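Local coordinates for aminopeptidase N family protein (Idiomarina loihiensis L2TR, PDB 4FGM) that binds a zinc ion at an HExxH-type site and probably acts as an aminopeptidase of the M61 peptidase family, at residues A[43-47]-A[69-73]. Residues are numbered along the deposited sequence; the frame is centred on the assembly and turned at random.
Sequences IRDFS and KNRWQ
Ser-47, Lys-69 and Asp-45 bury the most surface in this contact of 216 Å², which joins a loop to the turn of a beta hairpin and the strand after it. Arg-44 and Asp-45 are loop, Asp-45 in the left-handed region (phi/psi 44/55), and a 3-10 segment begins at Phe-46. End-to-end directions of the touching parts differ by 44°; the nearest CA atoms are Ser-47 and Asn-70, 5.2 Å apart. Lys-69, chi1 p and then t throughout, extends to a salt bridge, NZ to OD1 of Asp-45 (chi1 m) at 2.6 Å, the one hydrogen bond between the segments. Ser-47 (chi1 m), CA-to-CB toward the hairpin, lies against the turn in tight van der Waals contacts, CB 3.1 Å from Lys-69 O and OG 2.9 Å from Asn-70 CB, with Trp-72 CH2 4.4 Å from Ser-47 CB. Asn-70 ND2 hydrogen-bonds Leu-33 O. Within the M61 N-terminal domain, the loop between strands 30-32 and 50-51 thus packs against the tip of beta hairpin 60-68/71-74, whose second strand also pairs with 30-32.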
# COMPACT_ATOMS: atom_id res chain seq x y z
N ILE A 43 -0.35 -12.42 -8.03
CA ILE A 43 -1.29 -13.09 -8.91
C ILE A 43 -2.48 -13.46 -8.04
O ILE A 43 -2.32 -14.17 -7.04
CB ILE A 43 -0.68 -14.38 -9.50
CG1 ILE A 43 0.52 -14.04 -10.38
CG2 ILE A 43 -1.73 -15.14 -10.29
CD1 ILE A 43 0.17 -13.16 -11.56
N ARG A 44 -3.67 -12.98 -8.41
CA ARG A 44 -4.87 -13.24 -7.62
C ARG A 44 -6.00 -14.05 -8.26
O ARG A 44 -7.00 -14.34 -7.60
CB ARG A 44 -5.43 -11.92 -7.10
CG ARG A 44 -4.50 -11.21 -6.14
CD ARG A 44 -5.20 -10.06 -5.44
NE ARG A 44 -4.59 -9.81 -4.14
CZ ARG A 44 -3.63 -8.93 -3.94
NH1 ARG A 44 -3.17 -8.23 -4.96
NH2 ARG A 44 -3.10 -8.78 -2.74
N ASP A 45 -5.85 -14.41 -9.54
CA ASP A 45 -6.85 -15.19 -10.26
C ASP A 45 -8.31 -14.75 -10.05
O ASP A 45 -9.17 -15.57 -9.68
CB ASP A 45 -6.70 -16.67 -9.91
CG ASP A 45 -5.36 -17.26 -10.37
OD1 ASP A 45 -4.74 -16.69 -11.29
OD2 ASP A 45 -4.94 -18.30 -9.82
N PHE A 46 -8.60 -13.48 -10.31
CA PHE A 46 -9.95 -12.95 -10.15
C PHE A 46 -11.01 -13.78 -10.87
O PHE A 46 -12.15 -13.89 -10.40
CB PHE A 46 -10.01 -11.50 -10.65
CG PHE A 46 -9.09 -10.55 -9.92
CD1 PHE A 46 -9.25 -10.30 -8.55
CD2 PHE A 46 -8.07 -9.88 -10.60
CE1 PHE A 46 -8.43 -9.41 -7.89
CE2 PHE A 46 -7.24 -8.99 -9.94
CZ PHE A 46 -7.42 -8.75 -8.58
N SER A 47 -10.64 -14.38 -11.99
CA SER A 47 -11.57 -15.19 -12.77
C SER A 47 -12.38 -16.24 -12.01
O SER A 47 -13.43 -16.68 -12.49
CB SER A 47 -10.82 -15.87 -13.92
OG SER A 47 -10.27 -14.91 -14.79
N LYS A 69 -7.88 -20.77 -17.13
CA LYS A 69 -8.41 -20.25 -15.88
C LYS A 69 -9.06 -18.88 -16.01
O LYS A 69 -9.96 -18.55 -15.23
CB LYS A 69 -7.33 -20.17 -14.81
CG LYS A 69 -6.28 -19.09 -15.05
CD LYS A 69 -5.22 -19.12 -13.95
CE LYS A 69 -4.20 -18.02 -14.12
NZ LYS A 69 -3.24 -17.98 -13.00
N ASN A 70 -8.63 -18.10 -16.99
CA ASN A 70 -9.17 -16.75 -17.16
C ASN A 70 -9.50 -16.39 -18.61
O ASN A 70 -9.56 -15.21 -18.96
CB ASN A 70 -8.14 -15.75 -16.64
CG ASN A 70 -7.00 -15.58 -17.61
OD1 ASN A 70 -6.54 -16.55 -18.22
ND2 ASN A 70 -6.52 -14.36 -17.76
N ARG A 71 -9.70 -17.39 -19.46
CA ARG A 71 -9.97 -17.10 -20.86
C ARG A 71 -11.10 -17.93 -21.46
O ARG A 71 -11.17 -19.14 -21.26
CB ARG A 71 -8.68 -17.28 -21.68
CG ARG A 71 -8.74 -16.79 -23.13
CD ARG A 71 -7.35 -16.81 -23.78
NE ARG A 71 -6.46 -15.81 -23.20
CZ ARG A 71 -6.27 -14.60 -23.70
NH1 ARG A 71 -6.90 -14.23 -24.80
NH2 ARG A 71 -5.46 -13.75 -23.08
N TRP A 72 -11.98 -17.25 -22.20
CA TRP A 72 -13.10 -17.90 -22.85
C TRP A 72 -13.02 -17.70 -24.36
O TRP A 72 -12.44 -16.72 -24.84
CB TRP A 72 -14.43 -17.32 -22.34
CG TRP A 72 -14.80 -17.75 -20.95
CD1 TRP A 72 -15.65 -18.75 -20.61
CD2 TRP A 72 -14.31 -17.19 -19.73
NE1 TRP A 72 -15.73 -18.86 -19.24
CE2 TRP A 72 -14.91 -17.91 -18.68
CE3 TRP A 72 -13.42 -16.16 -19.42
CZ2 TRP A 72 -14.66 -17.62 -17.33
CZ3 TRP A 72 -13.17 -15.87 -18.09
CH2 TRP A 72 -13.79 -16.60 -17.06
N GLN A 73 -13.61 -18.63 -25.11
CA GLN A 73 -13.62 -18.55 -26.57
C GLN A 73 -15.06 -18.67 -27.07
O GLN A 73 -15.76 -19.64 -26.75
CB GLN A 73 -12.76 -19.65 -27.18
CG GLN A 73 -12.56 -19.50 -28.68
CD GLN A 73 -11.59 -20.53 -29.25
OE1 GLN A 73 -11.85 -21.73 -29.21
NE2 GLN A 73 -10.48 -20.05 -29.79